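Local coordinates for RTX toxin RtxA (Vibrio vulnificus MO6-24/O, PDB 6IMP), which carries, as one effector of a multifunctional toxin, an alpha/beta hydrolase domain that is probably a hydrolytic enzyme contributing to virulence, at residues L40-R48 / G137-E147. Residues are numbered along the deposited sequence; the frame is centred on the assembly and turned at random.
Sequences LYGEKDARR and GYGESDGGPSE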
ATOM      1  N   LEU A  40       2.749  -3.681 -15.055  1.00 71.27           N
ATOM      2  CA  LEU A  40       3.168  -3.498 -13.662  1.00 78.38           C
ATOM      3  C   LEU A  40       2.094  -2.873 -12.748  1.00 73.91           C
ATOM      4  O   LEU A  40       1.909  -3.316 -11.611  1.00 68.42           O
ATOM      5  CB  LEU A  40       4.449  -2.669 -13.603  1.00 79.32           C
ATOM      6  CG  LEU A  40       5.722  -3.468 -13.895  1.00 81.28           C
ATOM      7  CD1 LEU A  40       5.722  -3.993 -15.315  1.00 86.82           C
ATOM      8  CD2 LEU A  40       6.956  -2.617 -13.660  1.00 80.43           C
ATOM      9  N   TYR A  41       1.385  -1.870 -13.259  1.00 68.33           N
ATOM     10  CA  TYR A  41       0.549  -0.990 -12.430  1.00 70.68           C
ATOM     11  C   TYR A  41      -0.946  -1.081 -12.727  1.00 77.90           C
ATOM     12  O   TYR A  41      -1.792  -0.614 -11.930  1.00 61.79           O
ATOM     13  CB  TYR A  41       0.977   0.449 -12.651  1.00 69.89           C
ATOM     14  CG  TYR A  41       2.400   0.723 -12.266  1.00 62.77           C
ATOM     15  CD1 TYR A  41       2.809   0.590 -10.947  1.00 56.14           C
ATOM     16  CD2 TYR A  41       3.324   1.139 -13.209  1.00 54.34           C
ATOM     17  CE1 TYR A  41       4.094   0.859 -10.575  1.00 60.59           C
ATOM     18  CE2 TYR A  41       4.616   1.399 -12.855  1.00 58.01           C
ATOM     19  CZ  TYR A  41       5.001   1.261 -11.533  1.00 66.02           C
ATOM     20  OH  TYR A  41       6.304   1.522 -11.161  1.00 78.57           O
ATOM     21  N   GLY A  42      -1.262  -1.617 -13.906  1.00 78.06           N
ATOM     22  CA  GLY A  42      -2.636  -1.699 -14.376  1.00 73.59           C
ATOM     23  C   GLY A  42      -2.986  -0.585 -15.335  1.00 70.50           C
ATOM     24  O   GLY A  42      -2.265   0.404 -15.465  1.00 65.65           O
ATOM     25  N   GLU A  43      -4.128  -0.730 -15.980  1.00 74.01           N
ATOM     26  CA  GLU A  43      -4.526   0.213 -17.013  1.00 82.06           C
ATOM     27  C   GLU A  43      -5.098   1.441 -16.335  1.00 73.35           C
ATOM     28  O   GLU A  43      -5.717   1.331 -15.292  1.00 76.69           O
ATOM     29  CB  GLU A  43      -5.550  -0.416 -17.957  1.00 92.81           C
ATOM     30  CG  GLU A  43      -5.230  -1.865 -18.306  1.00102.11           C
ATOM     31  CD  GLU A  43      -6.054  -2.392 -19.457  1.00106.63           C
ATOM     32  OE1 GLU A  43      -6.512  -3.549 -19.366  1.00100.93           O
ATOM     33  OE2 GLU A  43      -6.239  -1.660 -20.450  1.00114.30           O
ATOM     34  N   LYS A  44      -4.862   2.609 -16.911  1.00 71.25           N
ATOM     35  CA  LYS A  44      -5.361   3.844 -16.338  1.00 76.36           C
ATOM     36  C   LYS A  44      -6.842   3.749 -15.946  1.00 83.04           C
ATOM     37  O   LYS A  44      -7.219   4.183 -14.851  1.00 83.79           O
ATOM     38  CB  LYS A  44      -5.142   5.008 -17.298  1.00 80.31           C
ATOM     39  CG  LYS A  44      -5.964   6.257 -16.966  1.00 89.69           C
ATOM     40  CD  LYS A  44      -6.077   7.206 -18.149  1.00102.44           C
ATOM     41  CE  LYS A  44      -6.977   6.693 -19.266  1.00113.52           C
ATOM     42  NZ  LYS A  44      -8.417   6.733 -18.893  1.00119.84           N
ATOM     43  N   ASP A  45      -7.680   3.199 -16.830  1.00 85.04           N
ATOM     44  CA  ASP A  45      -9.131   3.118 -16.559  1.00 83.33           C
ATOM     45  C   ASP A  45      -9.381   2.287 -15.290  1.00 71.87           C
ATOM     46  O   ASP A  45      -9.970   2.772 -14.325  1.00 70.47           O
ATOM     47  CB  ASP A  45      -9.894   2.527 -17.761  1.00 91.01           C
ATOM     48  CG  ASP A  45     -10.156   3.558 -18.872  1.00 92.51           C
ATOM     49  OD1 ASP A  45     -10.307   4.761 -18.568  1.00 86.08           O
ATOM     50  OD2 ASP A  45     -10.239   3.152 -20.052  1.00 98.11           O
ATOM     51  N   ALA A  46      -8.858   1.064 -15.290  1.00 66.79           N
ATOM     52  CA  ALA A  46      -8.742   0.216 -14.082  1.00 64.46           C
ATOM     53  C   ALA A  46      -8.170   0.904 -12.845  1.00 66.38           C
ATOM     54  O   ALA A  46      -8.622   0.657 -11.729  1.00 68.09           O
ATOM     55  CB  ALA A  46      -7.891  -0.999 -14.397  1.00 64.35           C
ATOM     56  N   ARG A  47      -7.112   1.680 -13.046  1.00 69.23           N
ATOM     57  CA  ARG A  47      -6.395   2.326 -11.950  1.00 72.31           C
ATOM     58  C   ARG A  47      -7.244   3.390 -11.280  1.00 70.15           C
ATOM     59  O   ARG A  47      -7.140   3.606 -10.071  1.00 67.67           O
ATOM     60  CB  ARG A  47      -5.108   2.979 -12.465  1.00 72.37           C
ATOM     61  CG  ARG A  47      -3.999   2.007 -12.824  1.00 68.91           C
ATOM     62  CD  ARG A  47      -2.646   2.653 -12.648  1.00 71.87           C
ATOM     63  NE  ARG A  47      -2.556   3.939 -13.331  1.00 68.18           N
ATOM     64  CZ  ARG A  47      -2.217   4.098 -14.601  1.00 76.99           C
ATOM     65  NH1 ARG A  47      -1.963   3.047 -15.381  1.00 84.51           N
ATOM     66  NH2 ARG A  47      -2.161   5.318 -15.107  1.00 81.64           N
ATOM     67  N   ARG A  48      -8.043   4.080 -12.085  1.00 63.64           N
ATOM     68  CA  ARG A  48      -8.775   5.249 -11.627  1.00 68.93           C
ATOM     69  C   ARG A  48     -10.232   4.943 -11.272  1.00 67.25           C
ATOM     70  O   ARG A  48     -10.843   5.681 -10.494  1.00 69.17           O
ATOM     71  CB  ARG A  48      -8.686   6.371 -12.666  1.00 71.26           C
ATOM     72  CG  ARG A  48      -7.272   6.930 -12.837  1.00 74.78           C
ATOM     73  CD  ARG A  48      -7.301   8.334 -13.417  1.00 72.25           C
ATOM     74  NE  ARG A  48      -5.991   8.995 -13.485  1.00 71.88           N
ATOM     75  CZ  ARG A  48      -5.361   9.569 -12.458  1.00 70.90           C
ATOM     76  NH1 ARG A  48      -5.865   9.514 -11.224  1.00 71.85           N
ATOM     77  NH2 ARG A  48      -4.203  10.185 -12.655  1.00 66.75           N
ATOM     78  N   GLY A 137      -1.517   8.451 -10.022  1.00 60.49           N
ATOM     79  CA  GLY A 137      -1.962   7.688 -11.194  1.00 67.17           C
ATOM     80  C   GLY A 137      -3.097   6.732 -10.887  1.00 70.40           C
ATOM     81  O   GLY A 137      -3.617   6.060 -11.787  1.00 62.69           O
ATOM     82  N   TYR A 138      -3.498   6.703  -9.617  1.00 71.91           N
ATOM     83  CA  TYR A 138      -4.497   5.784  -9.125  1.00 68.79           C
ATOM     84  C   TYR A 138      -5.656   6.582  -8.582  1.00 75.29           C
ATOM     85  O   TYR A 138      -5.461   7.637  -7.968  1.00 64.71           O
ATOM     86  CB  TYR A 138      -3.911   4.928  -8.014  1.00 68.26           C
ATOM     87  CG  TYR A 138      -3.093   3.769  -8.520  1.00 66.58           C
ATOM     88  CD1 TYR A 138      -3.710   2.598  -8.938  1.00 62.59           C
ATOM     89  CD2 TYR A 138      -1.704   3.834  -8.568  1.00 60.63           C
ATOM     90  CE1 TYR A 138      -2.971   1.515  -9.372  1.00 62.56           C
ATOM     91  CE2 TYR A 138      -0.953   2.754  -9.007  1.00 61.51           C
ATOM     92  CZ  TYR A 138      -1.591   1.596  -9.412  1.00 63.36           C
ATOM     93  OH  TYR A 138      -0.857   0.515  -9.872  1.00 66.67           O
ATOM     94  N   GLY A 139      -6.860   6.047  -8.780  1.00 81.46           N
ATOM     95  CA  GLY A 139      -8.108   6.737  -8.439  1.00 70.76           C
ATOM     96  C   GLY A 139      -8.193   8.127  -9.039  1.00 71.94           C
ATOM     97  O   GLY A 139      -8.224   8.285 -10.261  1.00 67.83           O
ATOM     98  N   GLU A 140      -8.217   9.137  -8.173  1.00 75.38           N
ATOM     99  CA  GLU A 140      -8.351  10.536  -8.597  1.00 79.06           C
ATOM    100  C   GLU A 140      -7.057  11.338  -8.352  1.00 75.65           C
ATOM    101  O   GLU A 140      -7.050  12.562  -8.455  1.00 73.23           O
ATOM    102  CB  GLU A 140      -9.546  11.197  -7.879  1.00 86.54           C
ATOM    103  CG  GLU A 140     -10.852  11.208  -8.671  1.00 94.23           C
ATOM    104  CD  GLU A 140     -11.920  12.110  -8.041  1.00103.90           C
ATOM    105  OE1 GLU A 140     -12.038  12.131  -6.795  1.00 94.93           O
ATOM    106  OE2 GLU A 140     -12.645  12.800  -8.794  1.00110.14           O
ATOM    107  N   SER A 141      -5.962  10.649  -8.045  1.00 74.00           N
ATOM    108  CA  SER A 141      -4.697  11.323  -7.766  1.00 71.77           C
ATOM    109  C   SER A 141      -4.009  11.660  -9.072  1.00 67.82           C
ATOM    110  O   SER A 141      -4.133  10.918 -10.047  1.00 63.52           O
ATOM    111  CB  SER A 141      -3.796  10.440  -6.897  1.00 72.27           C
ATOM    112  OG  SER A 141      -4.375  10.235  -5.613  1.00 69.55           O
ATOM    113  N   ASP A 142      -3.284  12.775  -9.092  1.00 69.04           N
ATOM    114  CA  ASP A 142      -2.628  13.230 -10.320  1.00 72.81           C
ATOM    115  C   ASP A 142      -1.378  12.446 -10.592  1.00 70.60           C
ATOM    116  O   ASP A 142      -0.682  12.037  -9.667  1.00 64.66           O
ATOM    117  CB  ASP A 142      -2.220  14.689 -10.229  1.00 75.51           C
ATOM    118  CG  ASP A 142      -3.387  15.621 -10.292  1.00 78.75           C
ATOM    119  OD1 ASP A 142      -4.216  15.499 -11.227  1.00 77.41           O
ATOM    120  OD2 ASP A 142      -3.453  16.501  -9.410  1.00 73.27           O
ATOM    121  N   GLY A 143      -1.060  12.328 -11.874  1.00 70.64           N
ATOM    122  CA  GLY A 143       0.252  11.905 -12.315  1.00 71.92           C
ATOM    123  C   GLY A 143       0.260  10.480 -12.800  1.00 72.07           C
ATOM    124  O   GLY A 143      -0.774   9.936 -13.189  1.00 75.52           O
ATOM    125  N   GLY A 144       1.439   9.874 -12.765  1.00 71.13           N
ATOM    126  CA  GLY A 144       1.670   8.598 -13.417  1.00 70.24           C
ATOM    127  C   GLY A 144       2.654   7.750 -12.639  1.00 69.98           C
ATOM    128  O   GLY A 144       3.736   8.210 -12.271  1.00 75.85           O
ATOM    129  N   PRO A 145       2.307   6.489 -12.423  1.00 62.27           N
ATOM    130  CA  PRO A 145       3.004   5.715 -11.433  1.00 65.20           C
ATOM    131  C   PRO A 145       4.466   5.424 -11.796  1.00 63.21           C
ATOM    132  O   PRO A 145       4.820   5.374 -12.978  1.00 66.62           O
ATOM    133  CB  PRO A 145       2.175   4.428 -11.359  1.00 71.07           C
ATOM    134  CG  PRO A 145       1.590   4.294 -12.729  1.00 71.98           C
ATOM    135  CD  PRO A 145       1.289   5.697 -13.140  1.00 67.63           C
ATOM    136  N   SER A 146       5.282   5.228 -10.754  1.00 58.53           N
ATOM    137  CA  SER A 146       6.692   4.839 -10.871  1.00 55.67           C
ATOM    138  C   SER A 146       7.244   4.415  -9.488  1.00 58.74           C
ATOM    139  O   SER A 146       6.793   4.906  -8.455  1.00 60.66           O
ATOM    140  CB  SER A 146       7.509   6.008 -11.382  1.00 55.22           C
ATOM    141  OG  SER A 146       7.750   6.939 -10.334  1.00 58.33           O
ATOM    142  N   GLU A 147       8.239   3.532  -9.474  1.00 59.04           N
ATOM    143  CA  GLU A 147       8.775   3.024  -8.214  1.00 63.07           C
ATOM    144  C   GLU A 147       9.047   4.156  -7.216  1.00 64.90           C
ATOM    145  O   GLU A 147       8.591   4.119  -6.074  1.00 62.50           O
ATOM    146  CB  GLU A 147      10.046   2.186  -8.429  1.00 62.06           C
ATOM    147  CG  GLU A 147      10.713   1.793  -7.108  1.00 64.26           C
ATOM    148  CD  GLU A 147      11.620   0.584  -7.207  1.00 68.56           C
ATOM    149  OE1 GLU A 147      12.134   0.305  -8.300  1.00 77.73           O
ATOM    150  OE2 GLU A 147      11.831  -0.091  -6.178  1.00 74.63           O
TER
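Arg48 reaches from the last turn of helix 44-48 into the loop 137-147, meeting backbone along its whole length. CB and CG both lie 3.1 Å from Gly139 O, and CD passes the same oxygen. With CG, CD and NE extended (chi3 174°), the guanidinium arrives where the loop curls round it. NH1 donates to Gly139 O (2.8 Å) from above that carbonyl's plane, while NH1 and NH2 together clasp Ser141 O end-on, in the guanidinium plane; Gly137 covers one face of the group. Arginine suits this place because its flat cation, with several N-H donors, can satisfy carbonyls converging from the type II' turn Tyr138 to Ser141. Gly139 is the first corner residue of that turn, where positive phi is easiest without a side chain; Gly139 N donates to Arg47 O (2.8 Å, 172°).

Arg47 bends instead, at chi3 (-51°). Its CD lies over the Tyr138 ring in a CH-pi contact, NE donates to Gly137 O (2.8 Å), and NH1 turns back to Gly42 O: an aliphatic stem for the ring, a guanidinium for two carbonyls. Tyr138 adds to its ring a hydroxyl that bonds to Tyr41 O on a lone pair. Pro145 lays CB over the Tyr41 ring, 3.8 Å from its centroid, a CH-pi contact suited to a rigid ring of CH groups.

The loop leads from strand 129-133 of the central alpha/beta hydrolase sheet into helix 147-164. Helices 31-41 and 44-48 lie against it, Ser141 OG bonds to Thr80 of strand 78-84, and Tyr138 meets His106 edge-to-face beyond strand 101-105.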